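Local structure of transcriptional repressor, TetR family (Thermus thermophilus, 3ANP) at residues R10-F22 with I35-Y49. The protein is an acyl-CoA-binding TetR-family repressor that controls fatty acid degradation, probably by binding operator DNA. Numbering follows the deposited sequence.
Sequences RRERIFRAAMELF and IAKAAHVSRGTFFNY
Tyr49 CD1 lies over one face of the Arg11 guanidinium, 3.5 Å from Arg11 NH2 and offset toward the rim, while a water sits in plane at the guanidinium's edge; the guanidinium and phenol ring planes are 55° apart. The Arg11 chain, bent at chi3 (-66°), brings NH1 to 2.8 Å from Tyr49 O, which it meets from above the carbonyl plane, and the water accepts from Arg11 NH2 and donates to Asn48 O. Arg11 also makes a cation-pi contact with Tyr50. Arg10 crosses Tyr49 at about a right angle, Arg10 CD 3.4 Å from the phenolic OH, and carries Val41 CG1 over one guanidinium face. Ile14 CG2 meets the edge of the Phe46 ring, 3.7 Å from Phe46 CD1. Helices 32-39 and 43-49 form the predicted helix-turn-helix of the TetR-type DNA-binding domain, and helix 3-25 packs across both. Between the two, His40 closes the first helix in a Schellman motif and Ser42 OG caps the second. Arg13 grips this turn side-on: NE (2.9 Å) and NH2 (3.1 Å) both donate to Ala39 O, which lies in the guanidinium plane. A leucine in place of Arg13 would probably leave Ala39 O without both donors and the end of helix 32-39 less firmly tied to helix 3-25. Ile14 is a knob among Ile35, Ala39, Phe46 and Tyr49, and Ile35 returns the fit among Ile14, Ala18, Leu21 and Phe22, its CD1 3.5 Å from Ala18 CB. Ala17 CB and Ala39 CB meet at 3.8 Å between helices 10-22 and 35-39.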
# COMPACT_ATOMS: atom_id res chain seq x y z
N ARG A 10 2.53 26.92 -23.09
CA ARG A 10 1.15 26.88 -22.65
C ARG A 10 0.93 25.82 -21.57
O ARG A 10 0.22 26.07 -20.59
CB ARG A 10 0.22 26.62 -23.84
CG ARG A 10 -1.21 26.40 -23.44
CD ARG A 10 -2.14 26.49 -24.63
NE ARG A 10 -2.44 27.88 -24.96
CZ ARG A 10 -3.41 28.26 -25.79
NH1 ARG A 10 -4.17 27.35 -26.40
NH2 ARG A 10 -3.63 29.55 -26.00
N ARG A 11 1.54 24.64 -21.73
CA ARG A 11 1.38 23.60 -20.72
C ARG A 11 1.96 24.05 -19.39
O ARG A 11 1.36 23.85 -18.33
CB ARG A 11 2.06 22.29 -21.14
CG ARG A 11 1.96 21.18 -20.09
CD ARG A 11 2.63 19.91 -20.58
NE ARG A 11 1.90 19.36 -21.71
CZ ARG A 11 0.77 18.67 -21.60
NH1 ARG A 11 0.25 18.43 -20.41
NH2 ARG A 11 0.15 18.23 -22.69
N GLU A 12 3.13 24.69 -19.43
CA GLU A 12 3.75 25.12 -18.18
C GLU A 12 2.94 26.22 -17.49
O GLU A 12 2.86 26.25 -16.26
CB GLU A 12 5.20 25.59 -18.42
CG GLU A 12 6.05 25.63 -17.15
CD GLU A 12 6.19 27.03 -16.54
OE1 GLU A 12 6.75 27.14 -15.42
OE2 GLU A 12 5.76 28.01 -17.18
N ARG A 13 2.32 27.11 -18.26
CA ARG A 13 1.53 28.18 -17.65
C ARG A 13 0.28 27.59 -16.99
O ARG A 13 -0.10 27.99 -15.89
CB ARG A 13 1.14 29.22 -18.71
CG ARG A 13 0.57 30.49 -18.09
CD ARG A 13 0.29 31.56 -19.13
NE ARG A 13 -0.85 31.24 -19.99
CZ ARG A 13 -0.75 30.93 -21.28
NH1 ARG A 13 0.44 30.89 -21.87
NH2 ARG A 13 -1.85 30.68 -21.99
N ILE A 14 -0.36 26.64 -17.66
CA ILE A 14 -1.54 25.99 -17.09
C ILE A 14 -1.10 25.28 -15.80
O ILE A 14 -1.75 25.39 -14.76
CB ILE A 14 -2.14 24.97 -18.08
CG1 ILE A 14 -2.77 25.72 -19.27
CG2 ILE A 14 -3.17 24.07 -17.36
CD1 ILE A 14 -3.11 24.83 -20.46
N PHE A 15 0.02 24.55 -15.87
CA PHE A 15 0.54 23.85 -14.71
C PHE A 15 0.76 24.82 -13.54
O PHE A 15 0.30 24.58 -12.41
CB PHE A 15 1.85 23.14 -15.07
CG PHE A 15 2.53 22.49 -13.89
CD1 PHE A 15 3.58 23.14 -13.23
CD2 PHE A 15 2.09 21.26 -13.41
CE1 PHE A 15 4.18 22.56 -12.12
CE2 PHE A 15 2.69 20.68 -12.30
CZ PHE A 15 3.74 21.34 -11.65
N ARG A 16 1.47 25.91 -13.81
CA ARG A 16 1.73 26.89 -12.75
C ARG A 16 0.46 27.45 -12.17
O ARG A 16 0.33 27.59 -10.94
CB ARG A 16 2.60 28.03 -13.28
CG ARG A 16 4.03 27.60 -13.54
CD ARG A 16 4.97 28.80 -13.65
NE ARG A 16 4.76 29.54 -14.89
CZ ARG A 16 4.13 30.71 -14.97
NH1 ARG A 16 3.65 31.29 -13.88
NH2 ARG A 16 3.98 31.28 -16.16
N ALA A 17 -0.48 27.79 -13.05
CA ALA A 17 -1.76 28.35 -12.62
C ALA A 17 -2.50 27.39 -11.70
O ALA A 17 -3.03 27.78 -10.66
CB ALA A 17 -2.61 28.66 -13.84
N ALA A 18 -2.54 26.12 -12.08
CA ALA A 18 -3.22 25.12 -11.25
C ALA A 18 -2.55 24.90 -9.89
O ALA A 18 -3.23 24.80 -8.86
CB ALA A 18 -3.32 23.77 -12.00
N MSE A 19 -1.22 24.81 -9.88
CA MSE A 19 -0.50 24.57 -8.64
C MSE A 19 -0.73 25.70 -7.63
O MSE A 19 -0.95 25.44 -6.44
CB MSE A 19 1.00 24.41 -8.91
CG MSE A 19 1.38 23.15 -9.68
SE MSE A 19 0.84 21.51 -8.73
CE MSE A 19 1.83 21.79 -7.08
N GLU A 20 -0.69 26.95 -8.10
CA GLU A 20 -0.92 28.09 -7.23
C GLU A 20 -2.33 28.02 -6.62
O GLU A 20 -2.51 28.20 -5.41
CB GLU A 20 -0.72 29.41 -8.00
CG GLU A 20 -0.93 30.67 -7.16
CD GLU A 20 0.18 30.93 -6.14
OE1 GLU A 20 1.02 30.03 -5.89
OE2 GLU A 20 0.21 32.04 -5.57
N LEU A 21 -3.34 27.74 -7.45
CA LEU A 21 -4.72 27.63 -6.96
C LEU A 21 -4.83 26.47 -5.98
O LEU A 21 -5.48 26.60 -4.94
CB LEU A 21 -5.71 27.42 -8.12
CG LEU A 21 -6.02 28.69 -8.91
CD1 LEU A 21 -6.63 28.36 -10.26
CD2 LEU A 21 -6.97 29.59 -8.09
N PHE A 22 -4.22 25.33 -6.31
CA PHE A 22 -4.29 24.16 -5.42
C PHE A 22 -3.66 24.52 -4.06
O PHE A 22 -4.20 24.18 -2.99
CB PHE A 22 -3.52 22.95 -5.99
CG PHE A 22 -4.11 22.37 -7.28
CD1 PHE A 22 -5.43 22.58 -7.64
CD2 PHE A 22 -3.31 21.56 -8.10
CE1 PHE A 22 -5.97 21.98 -8.80
CE2 PHE A 22 -3.83 20.97 -9.25
CZ PHE A 22 -5.16 21.18 -9.60
N ILE A 35 -8.95 27.15 -13.04
CA ILE A 35 -7.61 26.97 -13.57
C ILE A 35 -7.51 27.59 -14.96
O ILE A 35 -6.57 28.34 -15.24
CB ILE A 35 -7.23 25.46 -13.65
CG1 ILE A 35 -7.06 24.88 -12.23
CG2 ILE A 35 -5.93 25.28 -14.43
CD1 ILE A 35 -6.83 23.38 -12.22
N ALA A 36 -8.47 27.29 -15.82
CA ALA A 36 -8.50 27.82 -17.18
C ALA A 36 -8.48 29.35 -17.15
O ALA A 36 -7.68 29.99 -17.86
CB ALA A 36 -9.75 27.33 -17.90
N LYS A 37 -9.35 29.93 -16.34
CA LYS A 37 -9.42 31.39 -16.23
C LYS A 37 -8.08 31.95 -15.78
O LYS A 37 -7.60 32.93 -16.34
CB LYS A 37 -10.52 31.81 -15.25
CG LYS A 37 -10.77 33.32 -15.20
CD LYS A 37 -11.90 33.68 -14.24
CE LYS A 37 -12.34 35.14 -14.40
NZ LYS A 37 -11.26 36.13 -14.05
N ALA A 38 -7.48 31.33 -14.77
CA ALA A 38 -6.19 31.81 -14.26
C ALA A 38 -5.06 31.70 -15.28
O ALA A 38 -4.14 32.52 -15.27
CB ALA A 38 -5.81 31.05 -12.98
N ALA A 39 -5.12 30.69 -16.14
CA ALA A 39 -4.09 30.48 -17.16
C ALA A 39 -4.46 31.12 -18.51
O ALA A 39 -3.73 31.00 -19.50
CB ALA A 39 -3.85 28.97 -17.37
N HIS A 40 -5.61 31.80 -18.52
CA HIS A 40 -6.14 32.45 -19.71
C HIS A 40 -6.31 31.51 -20.91
O HIS A 40 -5.84 31.80 -22.02
CB HIS A 40 -5.28 33.66 -20.11
CG HIS A 40 -6.02 34.65 -20.96
ND1 HIS A 40 -5.38 35.56 -21.77
CD2 HIS A 40 -7.35 34.88 -21.11
CE1 HIS A 40 -6.28 36.31 -22.39
NE2 HIS A 40 -7.48 35.92 -22.01
N VAL A 41 -6.98 30.38 -20.68
CA VAL A 41 -7.27 29.43 -21.75
C VAL A 41 -8.71 29.01 -21.53
O VAL A 41 -9.29 29.34 -20.50
CB VAL A 41 -6.34 28.18 -21.71
CG1 VAL A 41 -4.89 28.61 -21.94
CG2 VAL A 41 -6.49 27.45 -20.37
N SER A 42 -9.31 28.29 -22.48
CA SER A 42 -10.69 27.85 -22.28
C SER A 42 -10.70 26.59 -21.42
O SER A 42 -9.67 25.94 -21.27
CB SER A 42 -11.34 27.52 -23.63
OG SER A 42 -10.75 26.35 -24.18
N ARG A 43 -11.86 26.26 -20.87
CA ARG A 43 -12.00 25.06 -20.05
C ARG A 43 -11.65 23.86 -20.93
O ARG A 43 -11.00 22.91 -20.48
CB ARG A 43 -13.44 24.95 -19.54
CG ARG A 43 -13.72 23.68 -18.72
CD ARG A 43 -15.20 23.53 -18.42
NE ARG A 43 -15.50 22.23 -17.82
CZ ARG A 43 -15.50 21.99 -16.51
NH1 ARG A 43 -15.23 22.96 -15.65
NH2 ARG A 43 -15.77 20.77 -16.05
N GLY A 44 -12.06 23.93 -22.19
CA GLY A 44 -11.76 22.85 -23.12
C GLY A 44 -10.26 22.67 -23.34
O GLY A 44 -9.77 21.55 -23.47
N THR A 45 -9.53 23.77 -23.39
CA THR A 45 -8.08 23.72 -23.59
C THR A 45 -7.38 23.13 -22.36
O THR A 45 -6.41 22.38 -22.47
CB THR A 45 -7.52 25.12 -23.91
OG1 THR A 45 -8.00 25.53 -25.19
CG2 THR A 45 -5.99 25.14 -23.91
N PHE A 46 -7.87 23.47 -21.18
CA PHE A 46 -7.29 22.92 -19.96
C PHE A 46 -7.35 21.40 -20.03
O PHE A 46 -6.37 20.72 -19.73
CB PHE A 46 -8.05 23.37 -18.72
CG PHE A 46 -7.72 22.54 -17.51
CD1 PHE A 46 -6.53 22.74 -16.82
CD2 PHE A 46 -8.55 21.49 -17.12
CE1 PHE A 46 -6.16 21.90 -15.77
CE2 PHE A 46 -8.19 20.64 -16.08
CZ PHE A 46 -6.99 20.84 -15.40
N PHE A 47 -8.51 20.85 -20.41
CA PHE A 47 -8.64 19.39 -20.49
C PHE A 47 -7.80 18.75 -21.58
O PHE A 47 -7.44 17.57 -21.48
CB PHE A 47 -10.11 18.98 -20.62
CG PHE A 47 -10.87 19.09 -19.33
CD1 PHE A 47 -10.48 18.34 -18.21
CD2 PHE A 47 -11.96 19.96 -19.21
CE1 PHE A 47 -11.15 18.46 -16.99
CE2 PHE A 47 -12.64 20.09 -18.00
CZ PHE A 47 -12.23 19.34 -16.89
N ASN A 48 -7.48 19.52 -22.62
CA ASN A 48 -6.65 18.99 -23.69
C ASN A 48 -5.25 18.74 -23.15
O ASN A 48 -4.58 17.79 -23.55
CB ASN A 48 -6.58 19.95 -24.88
CG ASN A 48 -7.86 19.99 -25.67
OD1 ASN A 48 -8.56 18.98 -25.78
ND2 ASN A 48 -8.19 21.15 -26.24
N TYR A 49 -4.82 19.59 -22.22
CA TYR A 49 -3.48 19.44 -21.63
C TYR A 49 -3.45 18.50 -20.43
O TYR A 49 -2.49 17.75 -20.26
CB TYR A 49 -2.94 20.82 -21.24
CG TYR A 49 -2.43 21.59 -22.45
CD1 TYR A 49 -1.08 21.54 -22.81
CD2 TYR A 49 -3.30 22.32 -23.26
CE1 TYR A 49 -0.61 22.18 -23.95
CE2 TYR A 49 -2.85 22.97 -24.41
CZ TYR A 49 -1.49 22.90 -24.74
OH TYR A 49 -1.03 23.53 -25.86
O HOH W 1 -2.05 16.07 -23.23